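PDB 3MSO: steroid delta-isomerase from Pseudomonas aeruginosa, which is probably a steroid delta-isomerase-like member of the NTF2-like superfamily, though its substrate is not established. Local coordinates for residues L5-H19 / Y71-L85. Residues are numbered along the deposited sequence; the frame is centred on the assembly and turned at random.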
loop_
_atom_site.group_PDB
_atom_site.type_symbol
_atom_site.label_atom_id
_atom_site.label_comp_id
_atom_site.label_asym_id
_atom_site.label_seq_id
_atom_site.Cartn_x
_atom_site.Cartn_y
_atom_site.Cartn_z
ATOM N N LEU B 5 22.526 -12.778 -24.678
ATOM C CA LEU B 5 21.237 -12.439 -25.264
ATOM C C LEU B 5 21.467 -11.630 -26.557
ATOM O O LEU B 5 22.506 -10.972 -26.670
ATOM C CB LEU B 5 20.528 -11.520 -24.233
ATOM C CG LEU B 5 19.244 -11.958 -23.523
ATOM C CD1 LEU B 5 19.252 -13.428 -23.160
ATOM C CD2 LEU B 5 19.043 -11.136 -22.275
ATOM N N PRO B 6 20.471 -11.548 -27.474
ATOM C CA PRO B 6 20.644 -10.705 -28.677
ATOM C C PRO B 6 20.522 -9.192 -28.417
ATOM O O PRO B 6 19.627 -8.524 -28.957
ATOM C CB PRO B 6 19.532 -11.210 -29.600
ATOM C CG PRO B 6 18.446 -11.652 -28.666
ATOM C CD PRO B 6 19.166 -12.249 -27.484
ATOM N N LEU B 7 21.423 -8.652 -27.585
ATOM C CA LEU B 7 21.451 -7.245 -27.197
ATOM C C LEU B 7 22.458 -6.474 -27.993
ATOM O O LEU B 7 23.437 -7.052 -28.447
ATOM C CB LEU B 7 21.808 -7.111 -25.708
ATOM C CG LEU B 7 20.763 -7.501 -24.698
ATOM C CD1 LEU B 7 21.293 -7.290 -23.300
ATOM C CD2 LEU B 7 19.476 -6.680 -24.878
ATOM N N GLU B 8 22.268 -5.144 -28.092
ATOM C CA GLU B 8 23.208 -4.233 -28.715
ATOM C C GLU B 8 24.502 -4.289 -27.893
ATOM O O GLU B 8 24.454 -4.446 -26.672
ATOM C CB GLU B 8 22.649 -2.809 -28.724
ATOM C CG GLU B 8 21.516 -2.569 -29.712
ATOM C CD GLU B 8 21.163 -1.111 -29.957
ATOM O OE1 GLU B 8 21.594 -0.237 -29.167
ATOM O OE2 GLU B 8 20.464 -0.845 -30.961
ATOM N N ALA B 9 25.641 -4.193 -28.559
ATOM C CA ALA B 9 26.954 -4.297 -27.929
ATOM C C ALA B 9 27.095 -3.443 -26.675
ATOM O O ALA B 9 27.482 -3.961 -25.623
ATOM C CB ALA B 9 28.063 -3.995 -28.938
ATOM N N ASN B 10 26.714 -2.163 -26.767
ATOM C CA ASN B 10 26.840 -1.216 -25.669
ATOM C C ASN B 10 25.933 -1.562 -24.504
ATOM O O ASN B 10 26.408 -1.611 -23.373
ATOM C CB ASN B 10 26.676 0.212 -26.152
ATOM C CG ASN B 10 27.754 0.664 -27.107
ATOM O OD1 ASN B 10 28.923 0.266 -27.027
ATOM N ND2 ASN B 10 27.395 1.530 -28.026
ATOM N N ALA B 11 24.663 -1.889 -24.792
ATOM C CA ALA B 11 23.652 -2.336 -23.839
ATOM C C ALA B 11 24.161 -3.583 -23.101
ATOM O O ALA B 11 24.136 -3.611 -21.865
ATOM C CB ALA B 11 22.370 -2.663 -24.589
ATOM N N ALA B 12 24.679 -4.578 -23.862
ATOM C CA ALA B 12 25.266 -5.808 -23.337
ATOM C C ALA B 12 26.438 -5.512 -22.367
ATOM O O ALA B 12 26.537 -6.149 -21.315
ATOM C CB ALA B 12 25.740 -6.695 -24.479
ATOM N N ALA B 13 27.299 -4.534 -22.708
ATOM C CA ALA B 13 28.451 -4.148 -21.886
ATOM C C ALA B 13 28.011 -3.538 -20.545
ATOM O O ALA B 13 28.572 -3.892 -19.513
ATOM C CB ALA B 13 29.327 -3.174 -22.651
ATOM N N THR B 14 26.982 -2.667 -20.561
ATOM C CA THR B 14 26.413 -2.042 -19.352
ATOM C C THR B 14 25.767 -3.114 -18.497
ATOM O O THR B 14 25.991 -3.126 -17.291
ATOM C CB THR B 14 25.406 -0.959 -19.721
ATOM O OG1 THR B 14 26.051 -0.055 -20.602
ATOM C CG2 THR B 14 24.877 -0.196 -18.510
ATOM N N LEU B 15 24.981 -4.021 -19.124
ATOM C CA LEU B 15 24.332 -5.128 -18.420
ATOM C C LEU B 15 25.367 -5.988 -17.713
ATOM O O LEU B 15 25.189 -6.292 -16.533
ATOM C CB LEU B 15 23.448 -5.960 -19.358
ATOM C CG LEU B 15 22.723 -7.133 -18.715
ATOM C CD1 LEU B 15 21.759 -6.650 -17.671
ATOM C CD2 LEU B 15 22.028 -7.983 -19.776
ATOM N N ALA B 16 26.476 -6.306 -18.408
ATOM C CA ALA B 16 27.595 -7.089 -17.868
ATOM C C ALA B 16 28.174 -6.427 -16.610
ATOM O O ALA B 16 28.432 -7.124 -15.612
ATOM C CB ALA B 16 28.677 -7.254 -18.922
ATOM N N GLU B 17 28.339 -5.078 -16.660
ATOM C CA GLU B 17 28.841 -4.261 -15.555
ATOM C C GLU B 17 27.817 -4.222 -14.422
ATOM O O GLU B 17 28.188 -4.328 -13.252
ATOM C CB GLU B 17 29.163 -2.833 -16.021
ATOM C CG GLU B 17 30.522 -2.713 -16.683
ATOM C CD GLU B 17 30.880 -1.308 -17.123
ATOM O OE1 GLU B 17 31.161 -0.462 -16.242
ATOM O OE2 GLU B 17 30.906 -1.060 -18.352
ATOM N N TRP B 18 26.525 -4.097 -14.772
ATOM C CA TRP B 18 25.438 -4.060 -13.805
ATOM C C TRP B 18 25.390 -5.382 -13.051
ATOM O O TRP B 18 25.271 -5.370 -11.828
ATOM C CB TRP B 18 24.108 -3.744 -14.493
ATOM C CG TRP B 18 22.915 -4.082 -13.653
ATOM C CD1 TRP B 18 22.199 -5.241 -13.688
ATOM C CD2 TRP B 18 22.322 -3.271 -12.629
ATOM N NE1 TRP B 18 21.184 -5.196 -12.766
ATOM C CE2 TRP B 18 21.230 -3.994 -12.106
ATOM C CE3 TRP B 18 22.594 -1.993 -12.118
ATOM C CZ2 TRP B 18 20.442 -3.508 -11.054
ATOM C CZ3 TRP B 18 21.796 -1.501 -11.095
ATOM C CH2 TRP B 18 20.754 -2.265 -10.556
ATOM N N HIS B 19 25.507 -6.512 -13.769
ATOM C CA HIS B 19 25.508 -7.844 -13.165
ATOM C C HIS B 19 26.649 -7.998 -12.172
ATOM O O HIS B 19 26.414 -8.516 -11.076
ATOM C CB HIS B 19 25.546 -8.964 -14.220
ATOM C CG HIS B 19 24.203 -9.367 -14.732
ATOM N ND1 HIS B 19 23.270 -9.986 -13.919
ATOM C CD2 HIS B 19 23.682 -9.240 -15.966
ATOM C CE1 HIS B 19 22.213 -10.213 -14.680
ATOM N NE2 HIS B 19 22.402 -9.764 -15.914
ATOM N N TYR B 71 19.118 -13.800 -9.561
ATOM C CA TYR B 71 18.590 -13.586 -10.915
ATOM C C TYR B 71 18.237 -14.932 -11.532
ATOM O O TYR B 71 18.858 -15.941 -11.209
ATOM C CB TYR B 71 19.603 -12.849 -11.803
ATOM C CG TYR B 71 19.576 -11.340 -11.640
ATOM C CD1 TYR B 71 18.374 -10.627 -11.717
ATOM C CD2 TYR B 71 20.749 -10.619 -11.458
ATOM C CE1 TYR B 71 18.351 -9.237 -11.616
ATOM C CE2 TYR B 71 20.738 -9.229 -11.368
ATOM C CZ TYR B 71 19.538 -8.542 -11.460
ATOM O OH TYR B 71 19.523 -7.177 -11.350
ATOM N N HIS B 72 17.194 -14.961 -12.351
ATOM C CA HIS B 72 16.756 -16.185 -13.008
ATOM C C HIS B 72 16.736 -15.990 -14.521
ATOM O O HIS B 72 17.815 -15.863 -15.092
ATOM C CB HIS B 72 15.451 -16.686 -12.392
ATOM C CG HIS B 72 15.628 -16.997 -10.940
ATOM N ND1 HIS B 72 16.422 -18.049 -10.524
ATOM C CD2 HIS B 72 15.173 -16.340 -9.852
ATOM C CE1 HIS B 72 16.399 -18.016 -9.206
ATOM N NE2 HIS B 72 15.663 -17.008 -8.758
ATOM N N ARG B 73 15.567 -15.889 -15.157
ATOM C CA ARG B 73 15.465 -15.668 -16.597
ATOM C C ARG B 73 15.860 -14.261 -16.986
ATOM O O ARG B 73 15.607 -13.292 -16.254
ATOM C CB ARG B 73 14.029 -15.936 -17.113
ATOM C CG ARG B 73 13.669 -17.413 -17.206
ATOM C CD ARG B 73 12.220 -17.598 -17.570
ATOM N NE ARG B 73 11.330 -17.213 -16.470
ATOM C CZ ARG B 73 10.017 -17.388 -16.490
ATOM N NH1 ARG B 73 9.431 -17.948 -17.542
ATOM N NH2 ARG B 73 9.279 -17.025 -15.455
ATOM N N GLN B 74 16.470 -14.151 -18.163
ATOM C CA GLN B 74 16.880 -12.884 -18.755
ATOM C C GLN B 74 16.331 -12.884 -20.165
ATOM O O GLN B 74 16.582 -13.808 -20.945
ATOM C CB GLN B 74 18.409 -12.724 -18.734
ATOM C CG GLN B 74 18.938 -12.733 -17.309
ATOM C CD GLN B 74 20.369 -12.354 -17.173
ATOM O OE1 GLN B 74 20.945 -11.699 -18.038
ATOM N NE2 GLN B 74 20.952 -12.739 -16.055
ATOM N N LEU B 75 15.535 -11.876 -20.465
ATOM C CA LEU B 75 14.847 -11.739 -21.731
ATOM C C LEU B 75 15.183 -10.404 -22.379
ATOM O O LEU B 75 15.244 -9.377 -21.700
ATOM C CB LEU B 75 13.317 -11.839 -21.496
ATOM C CG LEU B 75 12.808 -13.026 -20.639
ATOM C CD1 LEU B 75 12.570 -12.605 -19.185
ATOM C CD2 LEU B 75 11.573 -13.646 -21.243
ATOM N N ALA B 76 15.382 -10.417 -23.692
ATOM C CA ALA B 76 15.708 -9.226 -24.477
ATOM C C ALA B 76 14.599 -8.872 -25.468
ATOM O O ALA B 76 13.982 -9.765 -26.059
ATOM C CB ALA B 76 17.018 -9.451 -25.230
ATOM N N SER B 77 14.377 -7.573 -25.685
ATOM C CA SER B 77 13.436 -7.102 -26.706
ATOM C C SER B 77 14.111 -7.270 -28.103
ATOM O O SER B 77 15.353 -7.334 -28.170
ATOM C CB SER B 77 13.085 -5.641 -26.460
ATOM O OG SER B 77 14.251 -4.839 -26.485
ATOM N N ALA B 78 13.318 -7.329 -29.204
ATOM C CA ALA B 78 13.899 -7.503 -30.556
ATOM C C ALA B 78 14.833 -6.369 -31.023
ATOM O O ALA B 78 15.679 -6.600 -31.885
ATOM C CB ALA B 78 12.816 -7.750 -31.590
ATOM N N ASP B 79 14.711 -5.169 -30.442
ATOM C CA ASP B 79 15.587 -4.051 -30.793
ATOM C C ASP B 79 16.952 -4.065 -30.053
ATOM O O ASP B 79 17.772 -3.166 -30.269
ATOM C CB ASP B 79 14.839 -2.713 -30.620
ATOM C CG ASP B 79 14.622 -2.213 -29.207
ATOM O OD1 ASP B 79 14.825 -2.990 -28.263
ATOM O OD2 ASP B 79 14.210 -1.049 -29.050
ATOM N N GLY B 80 17.151 -5.051 -29.167
ATOM C CA GLY B 80 18.371 -5.233 -28.378
ATOM C C GLY B 80 18.717 -4.076 -27.459
ATOM O O GLY B 80 19.873 -3.921 -27.057
ATOM N N ARG B 81 17.702 -3.283 -27.102
ATOM C CA ARG B 81 17.785 -2.081 -26.272
ATOM C C ARG B 81 17.085 -2.209 -24.935
ATOM O O ARG B 81 17.269 -1.335 -24.073
ATOM C CB ARG B 81 17.200 -0.880 -27.023
ATOM C CG ARG B 81 17.971 -0.506 -28.261
ATOM C CD ARG B 81 17.207 0.539 -29.026
ATOM N NE ARG B 81 17.910 0.919 -30.242
ATOM C CZ ARG B 81 18.947 1.749 -30.276
ATOM N NH1 ARG B 81 19.420 2.280 -29.152
ATOM N NH2 ARG B 81 19.537 2.034 -31.431
ATOM N N SER B 82 16.261 -3.253 -24.774
ATOM C CA SER B 82 15.559 -3.510 -23.527
ATOM C C SER B 82 15.771 -4.937 -23.053
ATOM O O SER B 82 15.809 -5.885 -23.847
ATOM C CB SER B 82 14.078 -3.170 -23.629
ATOM O OG SER B 82 13.878 -1.781 -23.429
ATOM N N VAL B 83 15.909 -5.069 -21.734
ATOM C CA VAL B 83 16.129 -6.321 -21.041
ATOM C C VAL B 83 15.181 -6.447 -19.850
ATOM O O VAL B 83 14.814 -5.441 -19.232
ATOM C CB VAL B 83 17.630 -6.435 -20.638
ATOM C CG1 VAL B 83 17.974 -5.640 -19.376
ATOM C CG2 VAL B 83 18.071 -7.885 -20.508
ATOM N N VAL B 84 14.762 -7.672 -19.555
ATOM C CA VAL B 84 14.002 -7.999 -18.352
ATOM C C VAL B 84 14.836 -9.032 -17.598
ATOM O O VAL B 84 15.190 -10.084 -18.159
ATOM C CB VAL B 84 12.534 -8.454 -18.592
ATOM C CG1 VAL B 84 11.991 -9.236 -17.390
ATOM C CG2 VAL B 84 11.641 -7.260 -18.899
ATOM N N LEU B 85 15.206 -8.682 -16.359
ATOM C CA LEU B 85 15.972 -9.557 -15.468
ATOM C C LEU B 85 15.041 -10.015 -14.363
ATOM O O LEU B 85 14.670 -9.213 -13.495
ATOM C CB LEU B 85 17.223 -8.852 -14.878
ATOM C CG LEU B 85 18.098 -8.070 -15.854
ATOM C CD1 LEU B 85 19.123 -7.250 -15.119
ATOM C CD2 LEU B 85 18.724 -8.995 -16.910
#
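The N-terminal helix of the NTF2-like cone, with the loop that leads into it, packs here on the hairpin of strands 69-77 and 82-91, at the edge of the sheet within this chain. Leu15 reaches down from helix 9-19, its CG anti to the backbone N (chi1 -180°), which sets CD1 3.7 Å from Leu85 CD1 and brings CD2 against Val83 CG2. Before the helix, Leu5 and Leu7 converge on Ala76: Leu7 CD2 lies 3.7 Å from Ala76 CB, Leu5 CG rests on the same methyl, and the Leu5 side chain crosses that of Val83 at about a right angle, CD2 against CG2. At the hairpin turn the N-cap residue Glu8 gives its backbone N to Gly80 O in a nearly straight bond of 2.9 Å, in the carbonyl plane and on a lone pair. The Glu8 carboxylate lies over one face of the Arg81 guanidinium, OE2 3.1 Å from NH2, so that charge alone joins them; Asp106 forms a second salt bridge with Arg81. Farther along the helix, Trp18 NE1 donates to Tyr71 OH at 2.9 Å, the oxygen lying near the indole plane, and Asp100 is a further hydrogen-bond partner of this hydroxyl. The His19 edge faces the Tyr71 ring in an offset edge-to-face pair, planes at 76°, while His19 NE2 makes a weak bond of 3.2 Å to Gln74 OE1. On the outer side of strand 69-77, Leu75 to Ser77 pair antiparallel with a strand of the second subunit, continuing the sheet. A helix laid along the concave side of a curved sheet in this way is characteristic of the alpha+beta cone of NTF2-like proteins.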